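Long-range contacts in ribonucleoside-diphosphate reductase subunit beta (Streptococcus sanguinis, PDB 4N83), which probably serves as the metal-cofactor-bearing beta subunit of a ribonucleotide reductase that converts ribonucleoside diphosphates to deoxyribonucleotides for DNA synthesis: residues T63-L68 with Q131-I136; D75-D80 with E148-S153; N125-L130 with E233-S238; H194-G199 with L261-Q266. All coordinates share one frame; numbering follows the deposited sequence.

Contact 1: residues T63-L68 with Q131-I136; sequences TLLDTL and QKKAEI. With MN (manganese (II) ion), chain J.
Leu-65, Leu-68 and Ala-134 make up the close-packed middle of this contact between two nearly parallel helices, whose local axes are 10.8 Å apart at their closest and cross at -21°. The methyl group of Ala-134 points at the facing helix and meets two leucine branches: its CB is 4.4 Å from Leu-65 CD2 and 4.3 Å from Leu-68 CD2. The other branch of Leu-65 reaches the aliphatic part of Lys-133, with CD1 4.1 Å from Lys-133 CE. A bend at chi3 (64°) places that CE, and the two side chains cross at about a right angle. Beyond it the lysine's charged end forms a cation-pi contact with Tyr-235.

The looser side belongs to Gln-131, which is partly exposed and starts out away from the other helix. Its folded-back chain brings NE2 to 4.1 Å from Leu-64 CD2, but the amide is held by the second subunit, through Tyr-4 N and Tyr-5 O of that chain.

On the metal side of helix 49-78, Asp-66 OD1 binds manganese at 2.1 Å, at a site completed by Glu-97, His-100, Glu-157 and Glu-191, while OD2 is hydrogen-bonded to Tyr-104, the predicted active-site tyrosine. Helix 49-78 thus lies between helix 128-143 and helix 84-111, which carries Glu-97 and His-100; Leu-65 touches Leu-156 and Lys-133 touches Leu-160, both of helix 148-160.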
# COMPACT_ATOMS: atom_id res chain seq x y z
N THR A 63 -14.50 -11.74 0.71
CA THR A 63 -14.13 -10.74 -0.30
C THR A 63 -14.70 -9.36 0.05
O THR A 63 -14.06 -8.34 -0.19
CB THR A 63 -14.63 -11.13 -1.71
OG1 THR A 63 -14.34 -12.51 -1.96
CG2 THR A 63 -13.98 -10.27 -2.78
N LEU A 64 -15.91 -9.34 0.60
CA LEU A 64 -16.56 -8.11 1.04
C LEU A 64 -15.75 -7.42 2.15
O LEU A 64 -15.65 -6.20 2.18
CB LEU A 64 -17.97 -8.41 1.55
CG LEU A 64 -18.89 -7.21 1.83
CD1 LEU A 64 -19.35 -6.57 0.53
CD2 LEU A 64 -20.08 -7.64 2.66
N LEU A 65 -15.18 -8.22 3.04
CA LEU A 65 -14.46 -7.71 4.21
C LEU A 65 -12.98 -7.39 3.92
O LEU A 65 -12.39 -6.56 4.62
CB LEU A 65 -14.56 -8.69 5.37
CG LEU A 65 -15.99 -9.03 5.82
CD1 LEU A 65 -15.98 -10.22 6.77
CD2 LEU A 65 -16.66 -7.82 6.46
N ASP A 66 -12.39 -8.04 2.93
CA ASP A 66 -11.05 -7.66 2.45
C ASP A 66 -11.12 -6.40 1.58
O ASP A 66 -10.14 -5.66 1.47
CB ASP A 66 -10.37 -8.81 1.69
CG ASP A 66 -9.51 -9.69 2.60
OD1 ASP A 66 -8.63 -9.15 3.30
OD2 ASP A 66 -9.72 -10.92 2.60
N THR A 67 -12.28 -6.17 0.96
CA THR A 67 -12.55 -4.92 0.24
C THR A 67 -12.76 -3.79 1.24
O THR A 67 -12.28 -2.67 1.05
CB THR A 67 -13.80 -5.03 -0.65
OG1 THR A 67 -13.70 -6.20 -1.47
CG2 THR A 67 -13.94 -3.80 -1.55
N LEU A 68 -13.51 -4.09 2.31
CA LEU A 68 -13.75 -3.14 3.40
C LEU A 68 -12.45 -2.63 4.02
O LEU A 68 -12.32 -1.45 4.32
CB LEU A 68 -14.62 -3.80 4.48
CG LEU A 68 -14.90 -3.00 5.75
CD1 LEU A 68 -15.71 -1.75 5.44
CD2 LEU A 68 -15.62 -3.87 6.77
N GLN A 131 -23.83 -7.53 5.22
CA GLN A 131 -24.06 -6.09 5.08
C GLN A 131 -24.21 -5.41 6.44
O GLN A 131 -23.70 -4.30 6.64
CB GLN A 131 -25.31 -5.81 4.23
CG GLN A 131 -25.16 -6.17 2.76
CD GLN A 131 -24.17 -5.28 2.03
OE1 GLN A 131 -24.08 -4.08 2.30
NE2 GLN A 131 -23.42 -5.86 1.10
N LYS A 132 -24.89 -6.07 7.37
CA LYS A 132 -25.04 -5.55 8.73
C LYS A 132 -23.72 -5.70 9.49
O LYS A 132 -23.34 -4.82 10.26
CB LYS A 132 -26.18 -6.29 9.46
CG LYS A 132 -26.90 -5.45 10.51
CD LYS A 132 -26.21 -5.49 11.86
CE LYS A 132 -26.96 -4.67 12.90
NZ LYS A 132 -26.86 -3.21 12.66
N LYS A 133 -23.03 -6.82 9.25
CA LYS A 133 -21.72 -7.07 9.86
C LYS A 133 -20.69 -6.02 9.44
O LYS A 133 -19.94 -5.52 10.27
CB LYS A 133 -21.23 -8.47 9.47
CG LYS A 133 -19.92 -8.89 10.12
CD LYS A 133 -19.71 -10.40 10.05
CE LYS A 133 -19.59 -10.90 8.62
NZ LYS A 133 -19.20 -12.34 8.55
N ALA A 134 -20.68 -5.69 8.15
CA ALA A 134 -19.79 -4.65 7.63
C ALA A 134 -20.21 -3.24 8.09
O ALA A 134 -19.36 -2.37 8.26
CB ALA A 134 -19.75 -4.71 6.11
N GLU A 135 -21.51 -3.04 8.29
CA GLU A 135 -22.04 -1.75 8.74
C GLU A 135 -21.59 -1.41 10.16
O GLU A 135 -21.27 -0.26 10.46
CB GLU A 135 -23.58 -1.75 8.68
CG GLU A 135 -24.21 -0.37 8.85
CD GLU A 135 -25.70 -0.44 9.13
OE1 GLU A 135 -26.33 -1.48 8.84
OE2 GLU A 135 -26.25 0.56 9.64
N ILE A 136 -21.57 -2.42 11.04
CA ILE A 136 -21.11 -2.23 12.42
C ILE A 136 -19.62 -1.86 12.45
O ILE A 136 -19.21 -1.01 13.23
CB ILE A 136 -21.34 -3.50 13.27
CG1 ILE A 136 -22.84 -3.76 13.45
CG2 ILE A 136 -20.68 -3.37 14.64
CD1 ILE A 136 -23.18 -5.16 13.92
MN MN J . -7.33 -9.25 4.97

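Contact 2: residues D75-D80 with E148-S153; sequences DALRKD and EKKIAS
Lys-149 and Asp-80 supply the charged link, a salt bridge in which NZ of Lys-149 donates to Asp-80 OD2 at 2.7 Å. The carboxylate uses the syn lone pair of OD2, and the two side chains cross at about a right angle. Lys-150 also brings a positive charge near, its NZ lying 5.2 Å from Asp-80 OD2 without contact; it may add to the electrostatic pull on this acid.

Van der Waals packing is carried mainly by Leu-77, whose two methyl branches meet different residues of helix 148-160. CD2 sits 3.7 Å from the backbone O of Lys-149 and also touches the CG methylene of Lys-150, whereas CD1 lies 3.9 Å from Ser-153 OG. Alongside, Ala-76 CB rests 4.0 Å from CD of Lys-149, so that this lysine gives both its hydrocarbon chain and its charge to the contact.

Among the remaining polar groups, Ser-153 OG is hydrogen-bonded to Gln-69, an earlier residue of helix 49-78, and Arg-78 makes a salt bridge to Asp-75 of the second subunit. Ser-153 lies about 5 Å from a bound manganese ion, measured from its side chain, which places this packing of helices 49-78 and 148-160 beside the dimetal site of the ferritin-like helical bundle.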
# COMPACT_ATOMS: atom_id res chain seq x y z
N ASP A 75 -7.24 2.91 5.97
CA ASP A 75 -7.31 4.37 5.83
C ASP A 75 -7.63 5.03 7.17
O ASP A 75 -7.02 6.04 7.53
CB ASP A 75 -8.36 4.75 4.78
CG ASP A 75 -8.38 6.24 4.46
OD1 ASP A 75 -7.30 6.80 4.18
OD2 ASP A 75 -9.47 6.84 4.49
N ALA A 76 -8.59 4.46 7.89
CA ALA A 76 -8.97 4.95 9.22
C ALA A 76 -7.84 4.76 10.23
O ALA A 76 -7.54 5.66 11.01
CB ALA A 76 -10.22 4.24 9.70
N LEU A 77 -7.21 3.59 10.20
CA LEU A 77 -6.11 3.26 11.12
C LEU A 77 -4.87 4.13 10.90
O LEU A 77 -4.12 4.37 11.84
CB LEU A 77 -5.73 1.78 10.98
CG LEU A 77 -6.79 0.77 11.42
CD1 LEU A 77 -6.49 -0.62 10.86
CD2 LEU A 77 -6.89 0.72 12.94
N ARG A 78 -4.66 4.59 9.67
CA ARG A 78 -3.49 5.41 9.33
C ARG A 78 -3.48 6.77 10.02
O ARG A 78 -2.42 7.23 10.46
CB ARG A 78 -3.40 5.60 7.80
CG ARG A 78 -2.48 6.73 7.35
CD ARG A 78 -2.05 6.61 5.90
NE ARG A 78 -3.14 6.13 5.04
CZ ARG A 78 -3.29 4.88 4.61
NH1 ARG A 78 -2.44 3.91 4.95
NH2 ARG A 78 -4.33 4.58 3.84
N LYS A 79 -4.64 7.42 10.11
CA LYS A 79 -4.73 8.77 10.68
C LYS A 79 -4.40 8.84 12.18
O LYS A 79 -4.16 9.92 12.71
CB LYS A 79 -6.12 9.37 10.42
CG LYS A 79 -6.38 9.68 8.95
CD LYS A 79 -7.83 10.08 8.71
CE LYS A 79 -8.14 11.47 9.25
NZ LYS A 79 -9.55 11.85 8.99
N ASP A 80 -4.38 7.68 12.85
CA ASP A 80 -4.05 7.61 14.27
C ASP A 80 -2.67 6.96 14.45
O ASP A 80 -2.52 5.99 15.19
CB ASP A 80 -5.12 6.82 15.01
CG ASP A 80 -6.52 7.28 14.65
OD1 ASP A 80 -6.86 8.44 14.96
OD2 ASP A 80 -7.27 6.49 14.04
N GLU A 148 -10.78 2.10 19.46
CA GLU A 148 -11.96 1.33 19.07
C GLU A 148 -11.81 0.78 17.64
O GLU A 148 -12.29 -0.31 17.34
CB GLU A 148 -13.22 2.20 19.16
CG GLU A 148 -13.54 2.67 20.58
CD GLU A 148 -14.59 3.76 20.61
OE1 GLU A 148 -15.40 3.86 19.66
OE2 GLU A 148 -14.62 4.53 21.60
N LYS A 149 -11.16 1.56 16.78
CA LYS A 149 -10.90 1.14 15.40
C LYS A 149 -9.86 0.02 15.32
O LYS A 149 -9.92 -0.82 14.43
CB LYS A 149 -10.45 2.34 14.56
CG LYS A 149 -11.53 3.39 14.38
CD LYS A 149 -11.03 4.62 13.63
CE LYS A 149 -10.21 5.52 14.53
NZ LYS A 149 -9.94 6.84 13.89
N LYS A 150 -8.92 0.02 16.26
CA LYS A 150 -7.92 -1.05 16.35
C LYS A 150 -8.53 -2.36 16.84
O LYS A 150 -8.12 -3.44 16.41
CB LYS A 150 -6.76 -0.63 17.27
CG LYS A 150 -5.90 0.48 16.69
CD LYS A 150 -4.72 0.81 17.60
CE LYS A 150 -3.70 1.70 16.90
NZ LYS A 150 -4.24 3.06 16.59
N ILE A 151 -9.49 -2.27 17.76
CA ILE A 151 -10.19 -3.45 18.28
C ILE A 151 -11.05 -4.11 17.20
O ILE A 151 -11.13 -5.34 17.12
CB ILE A 151 -11.09 -3.09 19.49
CG1 ILE A 151 -10.25 -2.61 20.67
CG2 ILE A 151 -11.93 -4.29 19.91
CD1 ILE A 151 -11.02 -1.77 21.67
N ALA A 152 -11.70 -3.28 16.38
CA ALA A 152 -12.60 -3.77 15.33
C ALA A 152 -11.85 -4.51 14.22
O ALA A 152 -12.33 -5.53 13.72
CB ALA A 152 -13.40 -2.62 14.74
N SER A 153 -10.70 -3.98 13.82
CA SER A 153 -9.87 -4.60 12.78
C SER A 153 -9.26 -5.92 13.25
O SER A 153 -9.09 -6.85 12.46
CB SER A 153 -8.77 -3.64 12.33
OG SER A 153 -8.13 -4.13 11.16

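Contact 3: residues N125-L130 with E233-S238; sequences NTNPYL and EGYTES
Tyr-129 lies across the backbone of helix 211-240, and its side chain can be traced outward from Tyr-235 to Gly-234. Its CB is 3.9 Å from CD1 of Tyr-235, and CG lies near the CA and CB of the same residue. Further out the ring turns a face to the backbone: CD1 is 3.8 Å from Tyr-235 N, CD2 lies near Tyr-235 CA, and CE1 is 3.6 Å from Gly-234 C, an approach made over a residue that has no side chain. CE2 meets Ser-238 CB at 3.6 Å. At the tip, CZ and OH both lie near the carbonyl O of Gly-234.

The backbone N of this tyrosine is capped at the start of helix 128-143, one of the helices of the ferritin-like fold. Asn-127, the N-cap residue, accepts through OD1 from Tyr-129 N at 2.7 Å, and more weakly from Leu-130 N.

The capping amide also faces across the contact. Asn-127 ND2 approaches the edge of the Tyr-235 ring in its plane, 3.7 Å from CE1, with amide and ring planes 45° apart. Leu-130 CD2 packs on that same ring atom, 3.6 Å from Tyr-235 CE1.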
# COMPACT_ATOMS: atom_id res chain seq x y z
N ASN A 125 -23.48 -9.11 -1.90
CA ASN A 125 -23.84 -7.69 -1.83
C ASN A 125 -25.26 -7.44 -1.31
O ASN A 125 -25.62 -6.31 -1.00
CB ASN A 125 -23.66 -7.03 -3.20
CG ASN A 125 -22.21 -7.04 -3.68
OD1 ASN A 125 -21.28 -7.03 -2.87
ND2 ASN A 125 -22.03 -7.06 -4.99
N THR A 126 -26.07 -8.50 -1.24
CA THR A 126 -27.45 -8.41 -0.75
C THR A 126 -27.70 -9.35 0.44
O THR A 126 -28.84 -9.75 0.70
CB THR A 126 -28.46 -8.74 -1.87
OG1 THR A 126 -28.25 -10.09 -2.32
CG2 THR A 126 -28.30 -7.78 -3.04
N ASN A 127 -26.64 -9.68 1.17
CA ASN A 127 -26.74 -10.56 2.34
C ASN A 127 -27.24 -9.77 3.56
O ASN A 127 -26.76 -8.66 3.80
CB ASN A 127 -25.37 -11.17 2.63
CG ASN A 127 -25.43 -12.35 3.59
OD1 ASN A 127 -26.02 -12.27 4.66
ND2 ASN A 127 -24.80 -13.46 3.21
N PRO A 128 -28.21 -10.32 4.31
CA PRO A 128 -28.64 -9.68 5.56
C PRO A 128 -27.56 -9.62 6.65
O PRO A 128 -27.48 -8.63 7.38
CB PRO A 128 -29.80 -10.57 6.04
CG PRO A 128 -30.28 -11.27 4.82
CD PRO A 128 -29.07 -11.47 3.96
N TYR A 129 -26.74 -10.66 6.75
CA TYR A 129 -25.72 -10.76 7.80
C TYR A 129 -24.48 -9.94 7.47
O TYR A 129 -24.05 -9.11 8.27
CB TYR A 129 -25.32 -12.21 8.03
CG TYR A 129 -26.47 -13.12 8.39
CD1 TYR A 129 -27.00 -13.13 9.67
CD2 TYR A 129 -27.03 -13.98 7.44
CE1 TYR A 129 -28.06 -13.96 10.01
CE2 TYR A 129 -28.08 -14.82 7.77
CZ TYR A 129 -28.59 -14.80 9.05
OH TYR A 129 -29.64 -15.63 9.38
N LEU A 130 -23.91 -10.17 6.29
CA LEU A 130 -22.64 -9.55 5.88
C LEU A 130 -22.74 -8.02 5.79
O LEU A 130 -21.83 -7.32 6.23
CB LEU A 130 -22.17 -10.10 4.53
CG LEU A 130 -21.88 -11.61 4.44
CD1 LEU A 130 -21.72 -12.03 2.99
CD2 LEU A 130 -20.65 -11.97 5.25
N GLU A 233 -23.07 -16.38 14.54
CA GLU A 233 -23.82 -17.62 14.73
C GLU A 233 -25.03 -17.71 13.79
O GLU A 233 -25.48 -18.80 13.45
CB GLU A 233 -24.26 -17.77 16.19
CG GLU A 233 -23.13 -18.15 17.14
CD GLU A 233 -23.54 -18.12 18.60
OE1 GLU A 233 -24.08 -17.09 19.06
OE2 GLU A 233 -23.31 -19.13 19.31
N GLY A 234 -25.56 -16.55 13.39
CA GLY A 234 -26.61 -16.48 12.38
C GLY A 234 -26.09 -16.77 10.98
O GLY A 234 -26.73 -17.48 10.20
N TYR A 235 -24.92 -16.21 10.67
CA TYR A 235 -24.26 -16.42 9.37
C TYR A 235 -23.71 -17.85 9.25
O TYR A 235 -23.71 -18.42 8.16
CB TYR A 235 -23.14 -15.40 9.17
CG TYR A 235 -22.42 -15.50 7.84
CD1 TYR A 235 -23.00 -15.02 6.67
CD2 TYR A 235 -21.16 -16.09 7.75
CE1 TYR A 235 -22.34 -15.11 5.45
CE2 TYR A 235 -20.49 -16.18 6.54
CZ TYR A 235 -21.09 -15.69 5.39
OH TYR A 235 -20.43 -15.79 4.19
N THR A 236 -23.25 -18.41 10.36
CA THR A 236 -22.75 -19.78 10.40
C THR A 236 -23.89 -20.77 10.10
O THR A 236 -23.75 -21.64 9.25
CB THR A 236 -22.12 -20.12 11.76
OG1 THR A 236 -21.09 -19.17 12.07
CG2 THR A 236 -21.52 -21.52 11.76
N GLU A 237 -25.00 -20.61 10.81
CA GLU A 237 -26.19 -21.44 10.60
C GLU A 237 -26.82 -21.21 9.22
O GLU A 237 -27.46 -22.11 8.67
CB GLU A 237 -27.22 -21.20 11.71
CG GLU A 237 -26.81 -21.76 13.06
CD GLU A 237 -27.76 -21.39 14.18
OE1 GLU A 237 -28.99 -21.45 13.97
OE2 GLU A 237 -27.27 -21.04 15.28
N SER A 238 -26.62 -20.02 8.66
CA SER A 238 -27.10 -19.69 7.32
C SER A 238 -26.36 -20.46 6.22
O SER A 238 -26.88 -20.62 5.11
CB SER A 238 -26.99 -18.19 7.06
OG SER A 238 -27.38 -17.86 5.74

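Contact 4: residues H194-G199 with L261-Q266; sequences HGTYIG and LMNLGQ
The carbonyl O of Asn-263 takes a weak hydrogen bond from NE2 of Gln-203, one turn further along helix 178-206, and a CA-H...O contact from Gly-199, whose CA is 3.3 Å from Asn-263 O with the angle bent to 122° at the hydrogen. Both groups come from the facing helix, which here bears glycines at 195 and 199, one turn apart. With no side chains at these positions the backbones come close, the CA atoms of Gly-199 and Leu-264 being 4.2 Å apart.

The side chain of Asn-263 lies on the first of these glycines. Its CB is 3.5 Å from the O of Gly-195, and CG is anti to the carbonyl carbon (chi1 -68°), which sets it near the Gly-195 carbonyl. Of the amide beyond it, OD1 is near the Gly-195 carbonyl carbon and ND2 is 3.7 Å from Thr-196 OG1. That hydroxyl is hydrogen-bonded to Ser-192 O within its own helix. Leu-264 starts out away from helix 178-206, yet its CD2 ends 4.1 Å from Gly-199 CA.

Helix 246-263 closes with a Schellman motif: Gln-266 N bonds to Leu-261 O at 2.8 Å, Gly-265 N more weakly to Met-262 O, and Gly-265 takes a positive phi of 87°.

Helix 178-206 carries His-194, a manganese ligand, on the side of helix 84-111, where it touches Ile-93 and Glu-97. Val-154 and Thr-158 of helix 148-160 pack on Leu-264 and Asn-263, and Met-221 of helix 211-240 also touches Leu-264.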
# COMPACT_ATOMS: atom_id res chain seq x y z
N HIS A 194 -0.72 -8.92 11.12
CA HIS A 194 -1.49 -7.67 11.22
C HIS A 194 -2.14 -7.53 12.59
O HIS A 194 -2.05 -6.49 13.23
CB HIS A 194 -2.57 -7.58 10.13
CG HIS A 194 -2.02 -7.39 8.75
ND1 HIS A 194 -2.69 -7.80 7.62
CD2 HIS A 194 -0.86 -6.84 8.32
CE1 HIS A 194 -1.97 -7.51 6.55
NE2 HIS A 194 -0.86 -6.93 6.95
N GLY A 195 -2.81 -8.60 13.02
CA GLY A 195 -3.44 -8.64 14.34
C GLY A 195 -2.46 -8.36 15.46
O GLY A 195 -2.75 -7.59 16.37
N THR A 196 -1.29 -8.99 15.38
CA THR A 196 -0.23 -8.80 16.38
C THR A 196 0.27 -7.35 16.42
O THR A 196 0.45 -6.79 17.50
CB THR A 196 0.96 -9.73 16.11
OG1 THR A 196 0.50 -11.08 16.00
CG2 THR A 196 2.00 -9.64 17.22
N TYR A 197 0.48 -6.76 15.24
CA TYR A 197 1.01 -5.41 15.15
C TYR A 197 -0.02 -4.36 15.56
O TYR A 197 0.28 -3.46 16.34
CB TYR A 197 1.49 -5.11 13.73
CG TYR A 197 2.16 -3.76 13.59
CD1 TYR A 197 3.30 -3.45 14.33
CD2 TYR A 197 1.66 -2.79 12.72
CE1 TYR A 197 3.92 -2.21 14.22
CE2 TYR A 197 2.28 -1.55 12.60
CZ TYR A 197 3.41 -1.27 13.34
OH TYR A 197 4.02 -0.05 13.23
N ILE A 198 -1.24 -4.48 15.02
CA ILE A 198 -2.33 -3.57 15.38
C ILE A 198 -2.67 -3.74 16.86
O ILE A 198 -2.91 -2.76 17.56
CB ILE A 198 -3.59 -3.80 14.50
CG1 ILE A 198 -3.30 -3.41 13.05
CG2 ILE A 198 -4.77 -2.99 15.03
CD1 ILE A 198 -4.35 -3.88 12.06
N GLY A 199 -2.68 -4.99 17.32
CA GLY A 199 -2.92 -5.30 18.73
C GLY A 199 -1.83 -4.82 19.68
O GLY A 199 -2.10 -4.57 20.85
N LEU A 261 -8.36 -11.47 21.32
CA LEU A 261 -8.19 -10.94 22.67
C LEU A 261 -6.72 -10.90 23.07
O LEU A 261 -6.25 -9.91 23.63
CB LEU A 261 -8.97 -11.80 23.68
CG LEU A 261 -10.49 -11.59 23.72
CD1 LEU A 261 -11.21 -12.83 24.23
CD2 LEU A 261 -10.84 -10.38 24.58
N MET A 262 -5.99 -11.98 22.77
CA MET A 262 -4.59 -12.10 23.15
C MET A 262 -3.69 -11.09 22.44
O MET A 262 -2.72 -10.60 23.02
CB MET A 262 -4.09 -13.52 22.89
CG MET A 262 -2.71 -13.81 23.48
SD MET A 262 -2.48 -15.55 23.91
CE MET A 262 -3.54 -15.69 25.35
N ASN A 263 -4.02 -10.78 21.18
CA ASN A 263 -3.29 -9.75 20.44
C ASN A 263 -3.52 -8.36 21.02
O ASN A 263 -2.59 -7.56 21.11
CB ASN A 263 -3.70 -9.75 18.96
CG ASN A 263 -3.23 -11.00 18.22
OD1 ASN A 263 -3.89 -11.47 17.30
ND2 ASN A 263 -2.08 -11.53 18.62
N LEU A 264 -4.76 -8.08 21.44
CA LEU A 264 -5.11 -6.78 22.03
C LEU A 264 -4.68 -6.66 23.50
O LEU A 264 -4.89 -5.61 24.12
CB LEU A 264 -6.62 -6.53 21.90
CG LEU A 264 -7.11 -6.27 20.47
CD1 LEU A 264 -8.61 -6.53 20.34
CD2 LEU A 264 -6.78 -4.85 20.03
N GLY A 265 -4.08 -7.71 24.05
CA GLY A 265 -3.55 -7.68 25.41
C GLY A 265 -4.57 -8.04 26.47
O GLY A 265 -4.43 -7.65 27.63
N GLN A 266 -5.61 -8.78 26.08
CA GLN A 266 -6.65 -9.22 26.99
C GLN A 266 -6.62 -10.73 27.16
O GLN A 266 -5.96 -11.44 26.41
CB GLN A 266 -8.03 -8.77 26.48
CG GLN A 266 -8.27 -7.27 26.57
CD GLN A 266 -8.21 -6.73 27.99
OE1 GLN A 266 -7.77 -5.61 28.22
NE2 GLN A 266 -8.66 -7.53 28.96

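All four contacts tie together helices of one all-helical, ferritin-like chain. Contacts 1 and 2 both use helix 49-78, their centres 15 Å apart; contact 3 shares helix 128-143 with contact 1 and touches it, centre to centre 11 Å. Contact 4 packs against contact 2, where Ile-198 meets Leu-77, Lys-150 and Ser-153, but lies across the chain's centre from contact 3, with 26 Å between their centres. Along the sequence contacts 1, 2 and 3 interlock with alternating segments, whereas contact 4 opens after contacts 1 and 2 have closed and alternates with contact 3. Asp-66 of contact 1 and His-194 of contact 4 bind different manganese ions of the dimetal site, from helices far apart in sequence.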